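Local coordinates for uncharacterized protein (Bacteroides ovatus, PDB 4E6F), which is of unknown function but belongs to the DUF4468 family, whose domain adopts a TBP-like fold, at residues D91-N96 / F117-T122; Y97-T102 / V110-I115. All blocks are in the same frame, centred on the assembly; numbering follows the deposited sequence.

Contacts 1 and 2 show how one pair of strands changes character along its length. Both join strand 90-104 to strand 107-119, contact 2 nested inside the loop that contact 1 closes, with about 19 Å between centres. Contact 2, its centre about 7 Å from the centre of the chain, is a four-pair ladder with a bulge at one end, one apolar face against helices and one polar face. Contact 1, its centre about 16 Å from that of the chain, is where strand 107-119 ends: fewer backbone bonds remain, and a charged cluster and waters take over. Both are part core, part surface. They meet where Val95 CG2 packs on Ile115 CG2, at 3.8 Å.

Contact 1 (D91-N96 / F117-T122)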
loop_
_atom_site.group_PDB
_atom_site.type_symbol
_atom_site.label_atom_id
_atom_site.label_comp_id
_atom_site.label_asym_id
_atom_site.label_seq_id
_atom_site.Cartn_x
_atom_site.Cartn_y
_atom_site.Cartn_z
ATOM N N ASP A 91 -7.689 -17.968 -5.807
ATOM C CA ASP A 91 -8.051 -17.367 -4.538
ATOM C C ASP A 91 -7.534 -15.942 -4.538
ATOM O O ASP A 91 -6.317 -15.745 -4.574
ATOM C CB ASP A 91 -7.443 -18.175 -3.372
ATOM C CG ASP A 91 -7.882 -17.680 -1.996
ATOM O OD1 ASP A 91 -8.967 -17.071 -1.901
ATOM O OD2 ASP A 91 -7.146 -17.934 -1.010
ATOM N N ARG A 92 -8.442 -14.963 -4.542
ATOM C CA ARG A 92 -8.058 -13.558 -4.580
ATOM C C ARG A 92 -9.041 -12.706 -3.803
ATOM O O ARG A 92 -10.173 -13.138 -3.559
ATOM C CB ARG A 92 -8.000 -13.071 -6.044
ATOM C CG ARG A 92 -9.365 -13.044 -6.750
ATOM C CD ARG A 92 -9.247 -12.591 -8.190
ATOM N NE ARG A 92 -10.563 -12.447 -8.814
ATOM C CZ ARG A 92 -10.764 -11.972 -10.040
ATOM N NH1 ARG A 92 -9.738 -11.577 -10.783
ATOM N NH2 ARG A 92 -11.994 -11.873 -10.526
ATOM N N THR A 93 -8.632 -11.478 -3.464
ATOM C CA THR A 93 -9.526 -10.538 -2.827
ATOM C C THR A 93 -9.520 -9.231 -3.593
ATOM O O THR A 93 -8.509 -8.882 -4.218
ATOM C CB THR A 93 -9.150 -10.277 -1.343
ATOM O OG1 THR A 93 -10.173 -9.465 -0.750
ATOM C CG2 THR A 93 -7.790 -9.578 -1.171
ATOM N N LEU A 94 -10.631 -8.502 -3.529
ATOM C CA LEU A 94 -10.605 -7.132 -4.024
ATOM C C LEU A 94 -10.040 -6.309 -2.883
ATOM O O LEU A 94 -10.242 -6.655 -1.712
ATOM C CB LEU A 94 -12.027 -6.655 -4.389
ATOM C CG LEU A 94 -12.133 -5.390 -5.229
ATOM C CD1 LEU A 94 -11.673 -5.653 -6.682
ATOM C CD2 LEU A 94 -13.574 -4.832 -5.188
ATOM N N VAL A 95 -9.330 -5.232 -3.198
ATOM C CA VAL A 95 -8.853 -4.313 -2.182
ATOM C C VAL A 95 -9.197 -2.914 -2.652
ATOM O O VAL A 95 -9.075 -2.633 -3.839
ATOM C CB VAL A 95 -7.338 -4.462 -1.839
ATOM C CG1 VAL A 95 -6.441 -4.122 -3.035
ATOM C CG2 VAL A 95 -6.949 -3.610 -0.624
ATOM N N ASN A 96 -9.657 -2.060 -1.734
ATOM C CA ASN A 96 -9.884 -0.636 -1.984
ATOM C C ASN A 96 -9.005 0.099 -1.027
ATOM O O ASN A 96 -8.841 -0.332 0.121
ATOM C CB ASN A 96 -11.335 -0.226 -1.825
ATOM C CG ASN A 96 -12.193 -0.668 -2.982
ATOM O OD1 ASN A 96 -12.381 0.053 -3.997
ATOM N ND2 ASN A 96 -12.702 -1.879 -2.871
ATOM N N PHE A 117 -11.110 -4.833 2.266
ATOM C CA PHE A 117 -11.169 -5.977 1.375
ATOM C C PHE A 117 -12.586 -6.393 1.101
ATOM O O PHE A 117 -13.441 -6.307 1.995
ATOM C CB PHE A 117 -10.439 -7.163 2.018
ATOM C CG PHE A 117 -9.019 -6.876 2.454
ATOM C CD1 PHE A 117 -7.985 -6.808 1.519
ATOM C CD2 PHE A 117 -8.715 -6.670 3.798
ATOM C CE1 PHE A 117 -6.667 -6.520 1.920
ATOM C CE2 PHE A 117 -7.397 -6.398 4.205
ATOM C CZ PHE A 117 -6.379 -6.350 3.266
ATOM N N THR A 118 -12.831 -6.836 -0.137
ATOM C CA THR A 118 -14.118 -7.398 -0.558
ATOM C C THR A 118 -13.775 -8.762 -1.125
ATOM O O THR A 118 -13.158 -8.874 -2.193
ATOM C CB THR A 118 -14.863 -6.487 -1.523
ATOM O OG1 THR A 118 -14.959 -5.194 -0.934
ATOM C CG2 THR A 118 -16.269 -7.017 -1.837
ATOM N N TYR A 119 -14.157 -9.797 -0.397
ATOM C CA TYR A 119 -13.779 -11.165 -0.713
ATOM C C TYR A 119 -14.986 -11.998 -1.109
ATOM O O TYR A 119 -15.991 -12.002 -0.388
ATOM C CB TYR A 119 -13.109 -11.757 0.546
ATOM C CG TYR A 119 -12.460 -13.114 0.363
ATOM C CD1 TYR A 119 -11.394 -13.289 -0.521
ATOM C CD2 TYR A 119 -12.818 -14.190 1.167
ATOM C CE1 TYR A 119 -10.764 -14.523 -0.655
ATOM C CE2 TYR A 119 -12.180 -15.425 1.051
ATOM C CZ TYR A 119 -11.131 -15.573 0.164
ATOM O OH TYR A 119 -10.492 -16.788 0.066
ATOM N N ARG A 120 -14.874 -12.704 -2.260
ATOM C CA ARG A 120 -15.945 -13.565 -2.776
ATOM C C ARG A 120 -17.263 -12.769 -2.846
ATOM O O ARG A 120 -18.334 -13.276 -2.445
ATOM C CB ARG A 120 -16.090 -14.855 -1.925
ATOM C CG ARG A 120 -14.767 -15.556 -1.609
ATOM C CD ARG A 120 -14.605 -16.870 -2.329
ATOM N NE ARG A 120 -13.215 -17.333 -2.324
ATOM C CZ ARG A 120 -12.791 -18.429 -1.703
ATOM N NH1 ARG A 120 -13.643 -19.184 -1.019
ATOM N NH2 ARG A 120 -11.513 -18.780 -1.763
ATOM N N GLU A 121 -17.163 -11.498 -3.339
ATOM C CA GLU A 121 -18.237 -10.529 -3.595
ATOM C C GLU A 121 -18.920 -9.975 -2.340
ATOM O O GLU A 121 -19.208 -8.776 -2.307
ATOM C CB GLU A 121 -19.326 -11.107 -4.523
ATOM C CG GLU A 121 -18.876 -11.355 -5.955
ATOM C CD GLU A 121 -18.170 -12.672 -6.225
ATOM O OE1 GLU A 121 -18.567 -13.704 -5.636
ATOM O OE2 GLU A 121 -17.248 -12.679 -7.072
ATOM N N THR A 122 -19.220 -10.820 -1.329
ATOM C CA THR A 122 -19.993 -10.321 -0.175
ATOM C C THR A 122 -19.303 -10.203 1.190
ATOM O O THR A 122 -19.901 -9.619 2.113
ATOM C CB THR A 122 -21.233 -11.215 0.031
ATOM O OG1 THR A 122 -20.815 -12.566 0.230
ATOM C CG2 THR A 122 -22.216 -11.137 -1.126
HETATM O O HOH W 1 -11.272 -15.884 -4.325
HETATM O O HOH W 2 -12.678 -12.410 -4.085
#
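Segments 91-96 and 117-122 run antiparallel, tightly packed at Val95 and Phe117 and loosening toward Arg120. Two backbone bonds join the hydrogen-bonded pair Leu94 and Thr118, from Leu94 N to Thr118 O at 2.9 Å and back from Thr118 N to Leu94 O. Leu94 O is gripped twice, since Thr93 OG1, anti to its backbone N (chi1 -173°), also donates to it. On the Val95-Phe117 face, Val95 CG2 lies 3.9 Å from Phe117 CE1, the two side chains alongside each other. Thr93 CG2 reaches CD1 of the same ring, and Thr93 CB packs near CD1 of Tyr119. Trp151 of helix 149-169 meets both aromatic rings edge-to-face.

Tyr119, CG anti to its backbone N (chi1 -172°), reaches across to Asp91 of the neighbouring strand, where its OH donates to the syn lone pair of OD1 over a short 2.5 Å. Arg120 NH2 comes to Asp91 OD1 from above the carboxylate plane, in a salt bridge of 3.1 Å. Arg120 CG lies over one ring face of Tyr119, near the rim, and Tyr119 CZ sits 3.4 Å above the guanidinium plane, also offset. Lys150 pairs with Asp91 OD2 and bonds to Tyr119 OH, so the surrounding positive charge probably favours an ionised Asp91. On the looser side, waters bridge the segments: one between Arg92 O and Arg120 N, the other between Arg92 N and the side-chain NE of Arg120. Arg120 is exposed and has two conformers. The arrangement is that of the open end of a beta hairpin in a TBP-like fold, its sheet backed by a long helix.

Contact 2 (Y97-T102 / V110-I115); sequences YQITVT and VELEKI. With EDO (1,2-ethanediol), chain E.
Tyr97 stands just before the ladder, beside a beta bulge: between Tyr97, opposite Ile115, and Gln98, opposite Glu113, Lys114 is the extra residue, left-handed (phi 53°). The Tyr97 ring sits between backbone N and carbonyl carbon (chi1 53°), where CD1 meets Leu112 CD1 obliquely at 3.5 Å. Its hydroxyl looks elsewhere, to Glu79 and Asn56, while a 1,2-ethanediol, probably from the crystallisation liquor, bridges Tyr97 O and Lys114 O. Gln98 pairs with Glu113 through two backbone bonds, Glu113 N to Gln98 O being nearly straight at 175°. The extended Gln98 side chain lies beside that of Lys114: OE1 takes a bond of 3.0 Å from Lys114 NZ, above the carbonyl plane, and NE2 donates in the amide plane to Thr100 OG1. An alanine in place of Gln98 removes the amide, and would probably leave the Lys114 amine less fixed and the Thr100 hydroxyl less firmly oriented. On the other face, Ile99 CG2 lies 4.1 Å from Val110 CG1. Thr100, joined to Glu111 by two backbone hydrogen bonds, donates from OG1 to the anti lone pair of Glu113 OE2 at 2.7 Å, so that OG1 both accepts and donates. Val101 CG2 packs on Val110 CG2, and a water joins Thr102 OG1 to Glu111 OE1. Strands 72-85 and 24-32 flank the pair, and helices 38-54 and 149-169 cover the face of Ile99, Val101, Val110 and Leu112.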
loop_
_atom_site.group_PDB
_atom_site.type_symbol
_atom_site.label_atom_id
_atom_site.label_comp_id
_atom_site.label_asym_id
_atom_site.label_seq_id
_atom_site.Cartn_x
_atom_site.Cartn_y
_atom_site.Cartn_z
ATOM N N TYR A 97 -8.411 1.204 -1.486
ATOM C CA TYR A 97 -7.472 1.914 -0.620
ATOM C C TYR A 97 -7.378 3.384 -1.015
ATOM O O TYR A 97 -7.854 3.759 -2.087
ATOM C CB TYR A 97 -6.058 1.260 -0.728
ATOM C CG TYR A 97 -5.548 1.130 -2.154
ATOM C CD1 TYR A 97 -4.928 2.206 -2.799
ATOM C CD2 TYR A 97 -5.773 -0.032 -2.893
ATOM C CE1 TYR A 97 -4.501 2.107 -4.123
ATOM C CE2 TYR A 97 -5.323 -0.152 -4.217
ATOM C CZ TYR A 97 -4.689 0.924 -4.823
ATOM O OH TYR A 97 -4.262 0.835 -6.128
ATOM N N GLN A 98 -6.685 4.186 -0.194
ATOM C CA GLN A 98 -6.370 5.558 -0.539
ATOM C C GLN A 98 -4.863 5.718 -0.487
ATOM O O GLN A 98 -4.209 5.161 0.403
ATOM C CB GLN A 98 -7.051 6.522 0.442
ATOM C CG GLN A 98 -6.716 7.995 0.160
ATOM C CD GLN A 98 -7.564 8.955 0.967
ATOM O OE1 GLN A 98 -8.783 8.768 1.111
ATOM N NE2 GLN A 98 -6.917 10.013 1.479
ATOM N N ILE A 99 -4.306 6.425 -1.487
ATOM C CA ILE A 99 -2.878 6.787 -1.502
ATOM C C ILE A 99 -2.836 8.261 -1.146
ATOM O O ILE A 99 -3.488 9.052 -1.829
ATOM C CB ILE A 99 -2.188 6.565 -2.869
ATOM C CG1 ILE A 99 -2.491 5.179 -3.437
ATOM C CG2 ILE A 99 -0.655 6.809 -2.734
ATOM C CD1 ILE A 99 -1.963 4.999 -4.921
ATOM N N THR A 100 -2.061 8.639 -0.128
ATOM C CA THR A 100 -1.941 10.034 0.297
ATOM C C THR A 100 -0.481 10.411 0.215
ATOM O O THR A 100 0.353 9.760 0.859
ATOM C CB THR A 100 -2.499 10.207 1.691
ATOM O OG1 THR A 100 -3.890 9.838 1.650
ATOM C CG2 THR A 100 -2.335 11.661 2.219
ATOM N N VAL A 101 -0.169 11.463 -0.538
ATOM C CA VAL A 101 1.219 11.911 -0.741
ATOM C C VAL A 101 1.355 13.330 -0.241
ATOM O O VAL A 101 0.526 14.180 -0.584
ATOM C CB VAL A 101 1.626 11.800 -2.234
ATOM C CG1 VAL A 101 3.021 12.389 -2.477
ATOM C CG2 VAL A 101 1.574 10.350 -2.688
ATOM N N THR A 102 2.397 13.581 0.587
ATOM C CA THR A 102 2.674 14.901 1.144
ATOM C C THR A 102 4.093 15.292 0.695
ATOM O O THR A 102 5.061 14.595 1.030
ATOM C CB THR A 102 2.541 14.870 2.675
ATOM O OG1 THR A 102 1.237 14.382 3.028
ATOM C CG2 THR A 102 2.746 16.265 3.303
ATOM N N VAL A 110 4.717 9.075 1.556
ATOM C CA VAL A 110 3.681 8.337 0.848
ATOM C C VAL A 110 2.972 7.440 1.863
ATOM O O VAL A 110 3.633 6.673 2.574
ATOM C CB VAL A 110 4.218 7.512 -0.352
ATOM C CG1 VAL A 110 3.078 6.765 -1.069
ATOM C CG2 VAL A 110 4.977 8.407 -1.344
ATOM N N GLU A 111 1.650 7.577 1.963
ATOM C CA GLU A 111 0.854 6.768 2.858
ATOM C C GLU A 111 -0.174 5.955 2.108
ATOM O O GLU A 111 -0.803 6.458 1.165
ATOM C CB GLU A 111 0.124 7.653 3.884
ATOM C CG GLU A 111 1.095 8.363 4.816
ATOM C CD GLU A 111 0.454 9.421 5.696
ATOM O OE1 GLU A 111 -0.045 10.436 5.159
ATOM O OE2 GLU A 111 0.435 9.220 6.929
ATOM N N LEU A 112 -0.359 4.693 2.554
ATOM C CA LEU A 112 -1.379 3.805 2.012
ATOM C C LEU A 112 -2.345 3.539 3.156
ATOM O O LEU A 112 -1.952 2.974 4.186
ATOM C CB LEU A 112 -0.756 2.512 1.448
ATOM C CG LEU A 112 -1.742 1.496 0.909
ATOM C CD1 LEU A 112 -2.352 1.972 -0.406
ATOM C CD2 LEU A 112 -1.069 0.140 0.702
ATOM N N GLU A 113 -3.572 4.012 3.012
ATOM C CA GLU A 113 -4.536 3.942 4.105
ATOM C C GLU A 113 -5.949 3.626 3.651
ATOM O O GLU A 113 -6.188 3.419 2.462
ATOM C CB GLU A 113 -4.521 5.284 4.855
ATOM C CG GLU A 113 -4.800 6.501 3.971
ATOM C CD GLU A 113 -4.840 7.823 4.711
ATOM O OE1 GLU A 113 -5.056 7.818 5.944
ATOM O OE2 GLU A 113 -4.623 8.870 4.063
ATOM N N LYS A 114 -6.887 3.549 4.627
ATOM C CA LYS A 114 -8.295 3.256 4.379
ATOM C C LYS A 114 -8.424 1.953 3.560
ATOM O O LYS A 114 -9.165 1.885 2.575
ATOM C CB LYS A 114 -8.987 4.448 3.681
ATOM C CG LYS A 114 -8.933 5.710 4.529
ATOM C CD LYS A 114 -9.640 6.835 3.793
ATOM C CE LYS A 114 -9.509 8.137 4.516
ATOM N NZ LYS A 114 -10.221 9.204 3.753
ATOM N N ILE A 115 -7.679 0.935 3.985
ATOM C CA ILE A 115 -7.630 -0.345 3.287
ATOM C C ILE A 115 -8.785 -1.230 3.709
ATOM O O ILE A 115 -8.965 -1.493 4.906
ATOM C CB ILE A 115 -6.287 -1.041 3.569
ATOM C CG1 ILE A 115 -5.109 -0.140 3.102
ATOM C CG2 ILE A 115 -6.248 -2.465 2.912
ATOM C CD1 ILE A 115 -3.753 -0.548 3.607
HETATM C C1 EDO E . -11.290 3.345 -0.001
HETATM O O1 EDO E . -10.029 3.888 0.362
HETATM C C2 EDO E . -11.645 3.753 -1.455
HETATM O O2 EDO E . -10.674 3.256 -2.383
HETATM O O HOH W 3 1.237 11.631 3.006
#